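Local coordinates for regulatory protein CII (Enterobacteria phage lambda, PDB 1ZS4), which activates transcription from the phage promoters for the repressor and integrase genes as a DNA-binding homotetramer, so that the virus can enter its latent state, at residues E28-A31 / E32-V36; K38-I41 / S42-R46; W61-D65 / D66-R70; L18-K21 / I22-G26; A69-A72 / R73-A76. All coordinates share one frame; numbering follows the deposited sequence.

Contact 1 of 5, residues E28-A31 / E32-V36; sequences EKTA and EAVGV. With nucleotides of chain A; nucleotides of chain B.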
# COMPACT_ATOMS: atom_id res chain seq x y z
N GLU C 28 16.29 -20.91 -19.19
CA GLU C 28 16.52 -19.90 -20.24
C GLU C 28 15.19 -19.53 -20.91
O GLU C 28 14.91 -18.35 -21.13
CB GLU C 28 17.51 -20.42 -21.28
CG GLU C 28 17.57 -19.59 -22.59
CD GLU C 28 18.05 -18.17 -22.39
OE1 GLU C 28 18.63 -17.86 -21.33
OE2 GLU C 28 17.87 -17.34 -23.32
N LYS C 29 14.36 -20.52 -21.22
CA LYS C 29 13.08 -20.23 -21.87
C LYS C 29 12.19 -19.37 -20.97
O LYS C 29 11.52 -18.46 -21.44
CB LYS C 29 12.37 -21.53 -22.27
CG LYS C 29 13.03 -22.25 -23.46
CD LYS C 29 13.06 -21.35 -24.71
CE LYS C 29 13.86 -21.96 -25.87
NZ LYS C 29 15.36 -21.92 -25.68
N THR C 30 12.19 -19.66 -19.67
CA THR C 30 11.39 -18.86 -18.74
C THR C 30 11.95 -17.45 -18.71
O THR C 30 11.20 -16.48 -18.72
CB THR C 30 11.45 -19.44 -17.29
OG1 THR C 30 10.82 -20.72 -17.27
CG2 THR C 30 10.72 -18.51 -16.30
N ALA C 31 13.28 -17.33 -18.68
CA ALA C 31 13.91 -16.01 -18.65
C ALA C 31 13.50 -15.21 -19.88
O ALA C 31 13.13 -14.04 -19.77
CB ALA C 31 15.42 -16.16 -18.62
N GLU C 32 13.57 -15.84 -21.05
CA GLU C 32 13.20 -15.16 -22.29
C GLU C 32 11.78 -14.63 -22.24
O GLU C 32 11.52 -13.51 -22.68
CB GLU C 32 13.35 -16.10 -23.47
CG GLU C 32 14.78 -16.44 -23.80
CD GLU C 32 14.89 -17.49 -24.89
OE1 GLU C 32 13.90 -17.70 -25.63
OE2 GLU C 32 15.98 -18.10 -25.02
N ALA C 33 10.87 -15.44 -21.70
CA ALA C 33 9.47 -15.04 -21.64
C ALA C 33 9.23 -13.93 -20.60
O ALA C 33 8.44 -13.02 -20.84
CB ALA C 33 8.59 -16.27 -21.34
N VAL C 34 9.92 -14.00 -19.47
CA VAL C 34 9.75 -13.00 -18.42
C VAL C 34 10.46 -11.70 -18.76
O VAL C 34 10.02 -10.62 -18.35
CB VAL C 34 10.28 -13.54 -17.08
CG1 VAL C 34 10.33 -12.43 -16.03
CG2 VAL C 34 9.36 -14.66 -16.62
N GLY C 35 11.55 -11.80 -19.50
CA GLY C 35 12.28 -10.61 -19.86
C GLY C 35 13.46 -10.26 -18.97
O GLY C 35 13.71 -9.08 -18.73
N VAL C 36 14.15 -11.27 -18.44
CA VAL C 36 15.34 -11.04 -17.61
C VAL C 36 16.35 -12.10 -18.06
O VAL C 36 16.03 -12.96 -18.88
CB VAL C 36 15.06 -11.21 -16.09
CG1 VAL C 36 14.09 -10.14 -15.60
CG2 VAL C 36 14.50 -12.60 -15.82
P DG A 7 18.21 -24.25 -18.83
OP1 DG A 7 16.89 -24.87 -19.04
OP2 DG A 7 18.42 -22.84 -19.25
O5' DG A 7 18.57 -24.35 -17.29
C5' DG A 7 18.73 -25.61 -16.67
C4' DG A 7 19.71 -25.53 -15.52
O4' DG A 7 21.05 -25.29 -16.02
C3' DG A 7 19.43 -24.36 -14.56
O3' DG A 7 19.86 -24.76 -13.25
C2' DG A 7 20.27 -23.24 -15.14
C1' DG A 7 21.50 -23.99 -15.63
N9 DG A 7 22.25 -23.40 -16.73
C8 DG A 7 21.74 -22.79 -17.85
N7 DG A 7 22.68 -22.32 -18.65
C5 DG A 7 23.86 -22.65 -18.01
C6 DG A 7 25.22 -22.40 -18.39
O6 DG A 7 25.65 -21.82 -19.40
N1 DG A 7 26.11 -22.91 -17.45
C2 DG A 7 25.75 -23.57 -16.30
N2 DG A 7 26.76 -23.99 -15.53
N3 DG A 7 24.50 -23.81 -15.94
C4 DG A 7 23.62 -23.32 -16.83
P DG B 18 18.71 -8.49 -16.57
OP1 DG B 18 17.76 -8.10 -17.64
OP2 DG B 18 18.63 -9.87 -16.00
O5' DG B 18 20.18 -8.33 -17.18
C5' DG B 18 20.56 -7.10 -17.77
C4' DG B 18 21.85 -7.23 -18.55
O4' DG B 18 22.95 -7.49 -17.64
C3' DG B 18 21.89 -8.38 -19.55
O3' DG B 18 22.67 -7.96 -20.67
C2' DG B 18 22.46 -9.52 -18.73
C1' DG B 18 23.42 -8.83 -17.77
N9 DG B 18 23.46 -9.42 -16.43
C8 DG B 18 22.39 -9.92 -15.71
N7 DG B 18 22.75 -10.41 -14.55
C5 DG B 18 24.12 -10.21 -14.49
C6 DG B 18 25.07 -10.53 -13.48
O6 DG B 18 24.88 -11.08 -12.37
N1 DG B 18 26.35 -10.15 -13.84
C2 DG B 18 26.69 -9.53 -15.01
N2 DG B 18 28.00 -9.25 -15.17
N3 DG B 18 25.83 -9.21 -15.96
C4 DG B 18 24.57 -9.58 -15.64
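A31 and V36 meet at the closely packed end of this stretch. The carbonyl oxygen of A31 takes two backbone N-H groups: G35 N lies 2.8 Å from A31 O, and V36 N donates to the same oxygen at 3.2 Å. The methyl A31 CB sits 3.3 Å from V36 O and also packs on I41 of helix 38-47. On the adjoining face, T30 CG2 lies beside V34 CG2 at 4.1 Å, while T30 OG1 is turned back to bond G26 O. Helix 27-34 is the first helix of the predicted helix-turn-helix motif, and G35, with positive phi (95°), ends it and starts the turn. Its N terminus faces DNA: E28 N donates to OP2 of DG7 of chain A at 2.9 Å. The outer side is looser and charged. E28 bends at chi2 (63°), which swings its carboxylate across that of E32 with the planes 69° apart, and E28 OE2 comes to 2.7 Å from E32 OE2, so one acid probably keeps a proton. K29 lies alongside E32, its NZ 3.9 Å from E32 OE2 in a long salt bridge.

Contact 2 of 5, residues K38-I41 / S42-R46; sequences KSQI and SRWKR. With nucleotides of chain B; nucleotides of chain A.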
# COMPACT_ATOMS: atom_id res chain seq x y z
N LYS C 38 18.81 -15.44 -17.82
CA LYS C 38 18.60 -16.75 -17.20
C LYS C 38 19.24 -16.78 -15.82
O LYS C 38 18.80 -17.54 -14.96
CB LYS C 38 19.18 -17.87 -18.06
CG LYS C 38 20.64 -17.71 -18.41
CD LYS C 38 21.08 -18.86 -19.32
CE LYS C 38 22.59 -18.83 -19.58
NZ LYS C 38 23.06 -20.04 -20.34
N SER C 39 20.27 -15.95 -15.60
CA SER C 39 20.95 -15.91 -14.30
C SER C 39 19.99 -15.36 -13.25
O SER C 39 20.10 -15.71 -12.06
CB SER C 39 22.25 -15.07 -14.36
OG SER C 39 22.02 -13.69 -14.65
N GLN C 40 19.04 -14.53 -13.68
CA GLN C 40 18.06 -13.99 -12.75
C GLN C 40 17.03 -15.06 -12.39
O GLN C 40 16.72 -15.27 -11.21
CB GLN C 40 17.36 -12.76 -13.35
CG GLN C 40 17.93 -11.42 -12.85
CD GLN C 40 19.45 -11.42 -12.78
OE1 GLN C 40 20.03 -11.75 -11.74
NE2 GLN C 40 20.10 -11.06 -13.89
N ILE C 41 16.49 -15.76 -13.39
CA ILE C 41 15.52 -16.80 -13.07
C ILE C 41 16.19 -17.81 -12.14
O ILE C 41 15.60 -18.24 -11.13
CB ILE C 41 14.99 -17.52 -14.34
CG1 ILE C 41 14.27 -16.51 -15.24
CG2 ILE C 41 14.05 -18.69 -13.96
CD1 ILE C 41 13.18 -15.74 -14.52
N SER C 42 17.44 -18.15 -12.44
CA SER C 42 18.20 -19.09 -11.63
C SER C 42 18.29 -18.60 -10.18
O SER C 42 17.97 -19.33 -9.23
CB SER C 42 19.61 -19.25 -12.22
OG SER C 42 20.37 -20.21 -11.50
N ARG C 43 18.71 -17.35 -10.01
CA ARG C 43 18.86 -16.80 -8.66
C ARG C 43 17.54 -16.60 -7.93
O ARG C 43 17.48 -16.75 -6.71
CB ARG C 43 19.69 -15.51 -8.71
CG ARG C 43 21.18 -15.84 -8.90
CD ARG C 43 22.10 -14.65 -9.16
NE ARG C 43 23.48 -15.10 -8.94
CZ ARG C 43 24.47 -15.02 -9.83
NH1 ARG C 43 24.27 -14.49 -11.03
NH2 ARG C 43 25.67 -15.51 -9.50
N TRP C 44 16.48 -16.27 -8.68
CA TRP C 44 15.17 -16.06 -8.06
C TRP C 44 14.69 -17.35 -7.37
O TRP C 44 13.97 -17.28 -6.38
CB TRP C 44 14.12 -15.62 -9.09
CG TRP C 44 14.26 -14.21 -9.62
CD1 TRP C 44 15.25 -13.31 -9.36
CD2 TRP C 44 13.38 -13.58 -10.57
NE1 TRP C 44 15.07 -12.15 -10.11
CE2 TRP C 44 13.92 -12.30 -10.86
CE3 TRP C 44 12.20 -13.97 -11.21
CZ2 TRP C 44 13.31 -11.41 -11.76
CZ3 TRP C 44 11.59 -13.10 -12.10
CH2 TRP C 44 12.15 -11.82 -12.37
N LYS C 45 15.08 -18.51 -7.90
CA LYS C 45 14.68 -19.79 -7.29
C LYS C 45 15.09 -19.84 -5.83
O LYS C 45 14.42 -20.44 -4.99
CB LYS C 45 15.34 -20.96 -8.04
CG LYS C 45 14.95 -21.05 -9.50
CD LYS C 45 15.76 -22.14 -10.19
CE LYS C 45 15.44 -22.19 -11.67
NZ LYS C 45 16.38 -23.09 -12.45
N ARG C 46 16.21 -19.18 -5.53
CA ARG C 46 16.77 -19.14 -4.19
C ARG C 46 16.34 -17.92 -3.40
O ARG C 46 15.96 -18.00 -2.24
CB ARG C 46 18.30 -19.15 -4.28
CG ARG C 46 19.05 -18.96 -2.95
CD ARG C 46 20.53 -18.68 -3.23
NE ARG C 46 20.66 -17.36 -3.85
CZ ARG C 46 21.68 -16.95 -4.59
NH1 ARG C 46 22.71 -17.77 -4.82
NH2 ARG C 46 21.67 -15.73 -5.11
P DC B 17 16.40 -8.57 -10.59
OP1 DC B 17 15.07 -8.56 -11.24
OP2 DC B 17 16.87 -9.77 -9.86
O5' DC B 17 17.39 -8.34 -11.80
C5' DC B 17 18.47 -7.51 -11.63
C4' DC B 17 18.79 -6.80 -12.91
O4' DC B 17 20.08 -6.28 -12.55
C3' DC B 17 19.03 -7.76 -14.08
O3' DC B 17 18.65 -7.39 -15.41
C2' DC B 17 20.48 -8.13 -13.96
C1' DC B 17 21.12 -6.97 -13.23
N1 DC B 17 21.97 -7.59 -12.22
C2 DC B 17 23.32 -7.35 -12.28
O2 DC B 17 23.73 -6.57 -13.15
N3 DC B 17 24.13 -7.97 -11.40
C4 DC B 17 23.62 -8.80 -10.48
N4 DC B 17 24.46 -9.40 -9.63
C5 DC B 17 22.23 -9.06 -10.40
C6 DC B 17 21.44 -8.43 -11.27
P DT A 8 19.83 -23.73 -12.02
OP1 DT A 8 19.40 -24.54 -10.85
OP2 DT A 8 19.09 -22.49 -12.36
O5' DT A 8 21.38 -23.41 -11.81
C5' DT A 8 22.28 -24.49 -11.64
C4' DT A 8 23.67 -24.05 -11.22
O4' DT A 8 24.37 -23.43 -12.33
C3' DT A 8 23.71 -23.00 -10.10
O3' DT A 8 24.88 -23.24 -9.29
C2' DT A 8 23.76 -21.68 -10.87
C1' DT A 8 24.64 -22.06 -12.07
N1 DT A 8 24.52 -21.30 -13.34
C2 DT A 8 25.70 -20.94 -13.98
O2 DT A 8 26.82 -21.19 -13.54
N3 DT A 8 25.53 -20.28 -15.17
C4 DT A 8 24.33 -19.94 -15.77
O4 DT A 8 24.33 -19.35 -16.84
C5 DT A 8 23.14 -20.32 -15.04
C7 DT A 8 21.81 -19.96 -15.62
C6 DT A 8 23.29 -20.97 -13.88
P DT A 9 25.15 -22.37 -7.97
OP1 DT A 9 25.69 -23.33 -6.98
OP2 DT A 9 23.98 -21.53 -7.62
O5' DT A 9 26.34 -21.41 -8.44
C5' DT A 9 27.47 -21.99 -9.06
C4' DT A 9 28.54 -20.97 -9.38
O4' DT A 9 28.25 -20.30 -10.64
C3' DT A 9 28.68 -19.84 -8.35
O3' DT A 9 30.05 -19.43 -8.38
C2' DT A 9 27.76 -18.77 -8.91
C1' DT A 9 28.01 -18.91 -10.40
N1 DT A 9 27.02 -18.43 -11.37
C2 DT A 9 27.48 -17.96 -12.59
O2 DT A 9 28.66 -17.91 -12.89
N3 DT A 9 26.51 -17.56 -13.45
C4 DT A 9 25.15 -17.57 -13.24
O4 DT A 9 24.39 -17.20 -14.14
C5 DT A 9 24.73 -18.05 -11.95
C7 DT A 9 23.27 -18.09 -11.63
C6 DT A 9 25.67 -18.45 -11.08
O HOH W 1 22.57 -12.53 -12.03
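W44 stands against Q40 and I41 one turn back, and most atoms of its side chain can be assigned a neighbour. CB rests 3.4 Å from Q40 O, an oxygen that also receives W44 N. With CG anti to the carbonyl carbon (chi1 -72°), the indole lies with one face over that same oxygen, W44 CG being 3.1 Å from Q40 O. On the six-membered ring, W44 CE3 and CZ3 meet the methyl I41 CD1, at 3.9 Å from CE3, and CZ2 lies near OP1 of DC17 of chain B. At the edge of the five-membered ring, W44 NE1 donates to OP2 of DC17 of chain B at 3.0 Å, nearly straight (173°). Helix 38-47 is the recognition helix of the helix-turn-helix motif, and its other flank holds the opposite strand: S42 OG and K45 NZ, the latter also bonded to T27, both donate to OP2 of DT8 of chain A, each at 2.8 Å. Between these phosphate contacts the helix reads bases. R43 lays a guanidinium face over the base of DT9 of chain A, with R43 NH2 3.3 Å from its C6, and bonds a guanine; K38 and Q40 reach guanines too. Water 1 joins S39 OG, Q40 OE1 and R43 NH1; S39 OG also hydrogen-bonds a cytosine N4.

Contact 3 of 5, residues W61-D65 / D66-R70; sequences WGVVD and DDMAR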
# COMPACT_ATOMS: atom_id res chain seq x y z
N TRP C 61 -5.78 -19.10 2.30
CA TRP C 61 -6.74 -19.10 3.41
C TRP C 61 -7.82 -18.03 3.30
O TRP C 61 -8.74 -17.96 4.13
CB TRP C 61 -6.01 -18.98 4.75
CG TRP C 61 -5.67 -20.32 5.35
CD1 TRP C 61 -6.22 -20.86 6.49
CD2 TRP C 61 -4.74 -21.29 4.85
NE1 TRP C 61 -5.68 -22.11 6.72
CE2 TRP C 61 -4.78 -22.40 5.73
CE3 TRP C 61 -3.89 -21.34 3.74
CZ2 TRP C 61 -3.99 -23.54 5.54
CZ3 TRP C 61 -3.10 -22.48 3.55
CH2 TRP C 61 -3.16 -23.56 4.45
N GLY C 62 -7.72 -17.18 2.28
CA GLY C 62 -8.72 -16.15 2.05
C GLY C 62 -8.97 -15.21 3.20
O GLY C 62 -8.08 -14.96 4.00
N VAL C 63 -10.20 -14.68 3.27
CA VAL C 63 -10.58 -13.73 4.30
C VAL C 63 -11.75 -14.26 5.14
O VAL C 63 -12.82 -14.52 4.60
CB VAL C 63 -11.00 -12.38 3.66
CG1 VAL C 63 -11.26 -11.34 4.73
CG2 VAL C 63 -9.91 -11.90 2.69
N VAL C 64 -11.54 -14.41 6.44
CA VAL C 64 -12.61 -14.91 7.31
C VAL C 64 -13.69 -13.84 7.47
O VAL C 64 -13.42 -12.65 7.31
CB VAL C 64 -12.07 -15.31 8.71
CG1 VAL C 64 -11.08 -16.47 8.58
CG2 VAL C 64 -11.40 -14.12 9.38
N ASP C 65 -14.92 -14.26 7.78
CA ASP C 65 -16.04 -13.32 7.93
C ASP C 65 -15.75 -12.07 8.76
O ASP C 65 -16.05 -10.95 8.33
CB ASP C 65 -17.26 -14.02 8.53
CG ASP C 65 -17.83 -15.10 7.63
OD1 ASP C 65 -17.67 -15.02 6.39
OD2 ASP C 65 -18.47 -16.02 8.19
N ASP C 66 -15.20 -12.24 9.96
CA ASP C 66 -14.91 -11.09 10.83
C ASP C 66 -14.05 -10.07 10.10
O ASP C 66 -14.32 -8.87 10.14
CB ASP C 66 -14.14 -11.52 12.09
CG ASP C 66 -15.02 -12.19 13.12
OD1 ASP C 66 -16.15 -11.70 13.35
OD2 ASP C 66 -14.57 -13.19 13.73
N ASP C 67 -13.00 -10.56 9.46
CA ASP C 67 -12.08 -9.70 8.73
C ASP C 67 -12.74 -9.02 7.53
O ASP C 67 -12.48 -7.84 7.26
CB ASP C 67 -10.87 -10.52 8.27
CG ASP C 67 -9.99 -10.97 9.43
OD1 ASP C 67 -9.13 -11.85 9.21
OD2 ASP C 67 -10.17 -10.44 10.55
N MET C 68 -13.58 -9.76 6.81
CA MET C 68 -14.27 -9.22 5.64
C MET C 68 -15.24 -8.11 6.06
O MET C 68 -15.37 -7.10 5.36
CB MET C 68 -15.03 -10.31 4.90
CG MET C 68 -15.74 -9.84 3.61
SD MET C 68 -14.71 -8.89 2.44
CE MET C 68 -13.75 -10.21 1.69
N ALA C 69 -15.92 -8.31 7.18
CA ALA C 69 -16.86 -7.29 7.65
C ALA C 69 -16.12 -6.01 8.00
O ALA C 69 -16.59 -4.90 7.73
CB ALA C 69 -17.64 -7.80 8.88
N ARG C 70 -14.94 -6.17 8.59
CA ARG C 70 -14.11 -5.04 8.99
C ARG C 70 -13.63 -4.28 7.76
O ARG C 70 -13.64 -3.06 7.74
CB ARG C 70 -12.93 -5.55 9.80
CG ARG C 70 -11.94 -4.50 10.28
CD ARG C 70 -11.08 -5.16 11.35
NE ARG C 70 -11.93 -5.63 12.43
CZ ARG C 70 -11.64 -6.64 13.25
NH1 ARG C 70 -10.50 -7.30 13.13
NH2 ARG C 70 -12.50 -6.97 14.21
O HOH W 2 -9.01 -13.36 7.29
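V63 and V64 of the loop meet the first turn of the helix that follows, and the contact can be traced from D66 onward. D66 adds little by its side chain, its carboxylate being carried on an exposed flank. D67 is the residue that reaches back. Its CG lies anti to the carbonyl carbon (chi1 -68°), which turns the carboxylate toward the preceding loop, where D67 OD1 comes to 3.2 Å from the methyl V64 CG2 as the two side chains pass at an angle. Water 2 sits at the same corner and accepts from V64 N at 2.9 Å; its further link to D67 OD1 is so short that it is doubtful. D67 CB meanwhile lies 3.7 Å from V63 CG1. M68 supplies the apolar side. Its N-H bonds V64 O at 2.9 Å, and its CB stands 3.9 Å from V63 CG1. Bends at chi2 (50°) and chi3 curl the thioether back until M68 CE is 4.0 Å from V63 CB. A69 follows with a second helical bond, A69 N to D65 O at 2.9 Å. R70 closes the segment with N-H to D66 O, and the second subunit enters here, since its own R70 bonds V63 O. The contact's nearest atom is about 25 Å from the DNA. V64 occupies the N-cap position of helix 65-78, its carbonyl opening the bond ladder, and the apolar touch between V63, just before the cap, and M68, four residues after it, is a hydrophobic staple.

Contact 4 of 5, residues L18-K21 / I22-G26; sequences LLNK and IAMLG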
# COMPACT_ATOMS: atom_id res chain seq x y z
N LEU C 18 5.99 -24.52 -8.38
CA LEU C 18 6.58 -23.42 -9.14
C LEU C 18 7.94 -23.81 -9.71
O LEU C 18 8.19 -23.59 -10.88
CB LEU C 18 6.73 -22.18 -8.25
CG LEU C 18 5.45 -21.45 -7.86
CD1 LEU C 18 5.81 -20.35 -6.86
CD2 LEU C 18 4.76 -20.87 -9.10
N LEU C 19 8.80 -24.39 -8.89
CA LEU C 19 10.13 -24.76 -9.37
C LEU C 19 10.01 -25.80 -10.48
O LEU C 19 10.78 -25.76 -11.45
CB LEU C 19 11.00 -25.28 -8.22
CG LEU C 19 11.42 -24.21 -7.21
CD1 LEU C 19 12.22 -24.84 -6.08
CD2 LEU C 19 12.26 -23.14 -7.92
N ASN C 20 9.06 -26.71 -10.36
CA ASN C 20 8.89 -27.72 -11.42
C ASN C 20 8.39 -27.09 -12.72
O ASN C 20 8.79 -27.50 -13.81
CB ASN C 20 7.93 -28.83 -10.98
CG ASN C 20 7.74 -29.89 -12.05
OD1 ASN C 20 8.70 -30.56 -12.44
ND2 ASN C 20 6.51 -30.03 -12.54
N LYS C 21 7.52 -26.09 -12.63
CA LYS C 21 7.01 -25.43 -13.83
C LYS C 21 8.16 -24.72 -14.54
O LYS C 21 8.27 -24.77 -15.77
CB LYS C 21 5.89 -24.45 -13.48
CG LYS C 21 4.53 -25.14 -13.31
CD LYS C 21 3.48 -24.18 -12.77
CE LYS C 21 2.06 -24.72 -12.91
NZ LYS C 21 1.50 -24.49 -14.29
N ILE C 22 9.03 -24.06 -13.78
CA ILE C 22 10.18 -23.39 -14.39
C ILE C 22 11.11 -24.43 -15.06
O ILE C 22 11.60 -24.22 -16.17
CB ILE C 22 11.00 -22.61 -13.33
CG1 ILE C 22 10.20 -21.40 -12.83
CG2 ILE C 22 12.35 -22.17 -13.93
CD1 ILE C 22 10.84 -20.72 -11.62
N ALA C 23 11.34 -25.55 -14.38
CA ALA C 23 12.22 -26.58 -14.93
C ALA C 23 11.67 -27.22 -16.19
O ALA C 23 12.43 -27.54 -17.11
CB ALA C 23 12.49 -27.65 -13.88
N MET C 24 10.36 -27.43 -16.23
CA MET C 24 9.73 -28.05 -17.39
C MET C 24 9.76 -27.12 -18.58
O MET C 24 9.94 -27.57 -19.71
CB MET C 24 8.29 -28.45 -17.08
CG MET C 24 8.19 -29.63 -16.11
SD MET C 24 8.89 -31.19 -16.75
CE MET C 24 10.56 -31.12 -16.07
N LEU C 25 9.57 -25.82 -18.35
CA LEU C 25 9.62 -24.86 -19.45
C LEU C 25 11.08 -24.68 -19.84
O LEU C 25 11.42 -24.61 -21.02
CB LEU C 25 9.05 -23.50 -19.00
CG LEU C 25 8.29 -22.62 -20.01
CD1 LEU C 25 8.21 -21.20 -19.47
CD2 LEU C 25 8.97 -22.62 -21.37
N GLY C 26 11.95 -24.64 -18.82
CA GLY C 26 13.37 -24.42 -19.03
C GLY C 26 13.71 -23.09 -18.40
O GLY C 26 12.92 -22.15 -18.47
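N20 has CG opposite its own backbone nitrogen (chi1 180°), and M24 is bent at chi2 (-64°) and chi3; together these torsions bring the amide oxygen beside the methionine CG, the side chains crossing at an angle. N20 OD1 then lies 3.8 Å from M24 CG and 4.1 Å from M24 CE, a contact of van der Waals type. M24 CG also rests on the backbone, 3.2 Å from N20 O, the oxygen that receives M24 N at 2.9 Å. The same ladder continues on the neighbouring face, where L25 N donates to K21 O at 3.1 Å. I22 faces the interior: I22 CG1 lies 3.6 Å from L18 O, and its branches pack on T27, T30, I41 and K45. K21 points its chain elsewhere, with NZ bonded to L59 O of the second subunit, where W61 and V58 of that subunit also meet L18 and L25. The last bond of the series, G26 N to I22 O, is 2.7 Å, and G26 itself leaves helical angles with positive phi (115°). These are the regular i to i+4 contacts at the C-terminal end of helix 7-25, where L18 packs on helix 49-59, I22 packs against both helices of the helix-turn-helix motif, and G26 is both helix end and N-cap of helix 27-34.

Contact 5 of 5, residues A69-A72 / R73-A76; sequences ARLA and RQVA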
# COMPACT_ATOMS: atom_id res chain seq x y z
N ALA C 69 -15.92 -8.31 7.18
CA ALA C 69 -16.86 -7.29 7.65
C ALA C 69 -16.12 -6.01 8.00
O ALA C 69 -16.59 -4.90 7.73
CB ALA C 69 -17.64 -7.80 8.88
N ARG C 70 -14.94 -6.17 8.59
CA ARG C 70 -14.11 -5.04 8.99
C ARG C 70 -13.63 -4.28 7.76
O ARG C 70 -13.64 -3.06 7.74
CB ARG C 70 -12.93 -5.55 9.80
CG ARG C 70 -11.94 -4.50 10.28
CD ARG C 70 -11.08 -5.16 11.35
NE ARG C 70 -11.93 -5.63 12.43
CZ ARG C 70 -11.64 -6.64 13.25
NH1 ARG C 70 -10.50 -7.30 13.13
NH2 ARG C 70 -12.50 -6.97 14.21
N LEU C 71 -13.21 -5.01 6.73
CA LEU C 71 -12.75 -4.39 5.49
C LEU C 71 -13.93 -3.67 4.83
O LEU C 71 -13.80 -2.55 4.36
CB LEU C 71 -12.21 -5.44 4.53
CG LEU C 71 -10.86 -6.08 4.84
CD1 LEU C 71 -10.64 -7.29 3.96
CD2 LEU C 71 -9.77 -5.05 4.60
N ALA C 72 -15.09 -4.31 4.81
CA ALA C 72 -16.25 -3.69 4.18
C ALA C 72 -16.63 -2.39 4.87
O ALA C 72 -17.01 -1.43 4.20
CB ALA C 72 -17.43 -4.66 4.18
N ARG C 73 -16.53 -2.36 6.19
CA ARG C 73 -16.87 -1.14 6.94
C ARG C 73 -15.88 -0.05 6.60
O ARG C 73 -16.26 1.10 6.36
CB ARG C 73 -16.81 -1.38 8.45
CG ARG C 73 -17.95 -2.19 9.02
CD ARG C 73 -17.95 -2.07 10.54
NE ARG C 73 -16.71 -2.57 11.15
CZ ARG C 73 -16.51 -3.83 11.51
NH1 ARG C 73 -17.46 -4.75 11.35
NH2 ARG C 73 -15.34 -4.19 12.05
N GLN C 74 -14.61 -0.42 6.57
CA GLN C 74 -13.54 0.54 6.27
C GLN C 74 -13.66 1.11 4.87
O GLN C 74 -13.50 2.31 4.68
CB GLN C 74 -12.18 -0.13 6.41
CG GLN C 74 -11.83 -0.57 7.83
CD GLN C 74 -10.55 -1.39 7.87
OE1 GLN C 74 -10.47 -2.46 7.27
NE2 GLN C 74 -9.55 -0.88 8.57
N VAL C 75 -13.90 0.24 3.90
CA VAL C 75 -14.02 0.70 2.53
C VAL C 75 -15.30 1.51 2.35
O VAL C 75 -15.33 2.51 1.65
CB VAL C 75 -13.99 -0.48 1.55
CG1 VAL C 75 -14.24 0.01 0.13
CG2 VAL C 75 -12.62 -1.17 1.64
N ALA C 76 -16.37 1.09 3.01
CA ALA C 76 -17.62 1.84 2.91
C ALA C 76 -17.43 3.24 3.49
O ALA C 76 -18.00 4.21 2.97
CB ALA C 76 -18.75 1.10 3.64
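This is a one-turn contact within helix 65-78, the C-terminal helix, and it joins side chains three and four residues apart; the contact's nearest atom is about 26 Å from the bound DNA. Four successive backbone bonds hold the turn; the shortest, V75 N to L71 O, measures 2.8 Å. On the outer flank R73 folds back over the previous turn. A bend at chi3 (-61°) lays one face of its guanidinium over A69 O and R70 CA, with R73 NH2 3.4 Å from R70 CA and 3.6 Å from R70 CB. The two guanidinium planes are 57° apart, and R73 NH2 lies near the plane of the R70 group at its edge, 3.7 Å from R70 NE. Q74 runs beside R70, the amide plane almost perpendicular to the guanidinium (87°). Its CG packs 3.1 Å from R70 O, and Q74 OE1 sits 3.8 Å from L71 CD2, so the amide oxygen touches an apolar methyl. V75 CG2 rests 3.3 Å from L71 O, while L71, A72, V75 and A76 are buried against other copies of the protein: V75 meets V75 of the second subunit and L71 of the third, and M68 of the third subunit packs on L71 and Q74. The chemistry is thus split by face, with small and branched apolar groups turned to the tetramer interface and two nearby arginines on the exposed side, whose like charges probably disfavour each other, although R70 probably gains acceptors across the subunit interface, as R70 of the second subunit does.

How the contacts relate
From the N terminus, contact 4 comes first, ending helix 7-25; contact 1 follows on helix 27-34 and contact 2 on helix 38-47. Each contact is local and closes only a helical turn or helix start, not a long loop. The three lie in series, none nesting or crossing, yet they touch in space: T30 of contact 1 meets L25 of contact 4, A31 meets I41 of contact 2, and I41 and K45 meet I22, so three successive helices form one DNA-binding unit. Helix 49-59 leads to contact 3, at the junction of loop and helix 65-78, and contact 5 continues it, sharing A69 and R70. This pair lies across the chain's centre, contact 3 centred about 35 Å from contact 2.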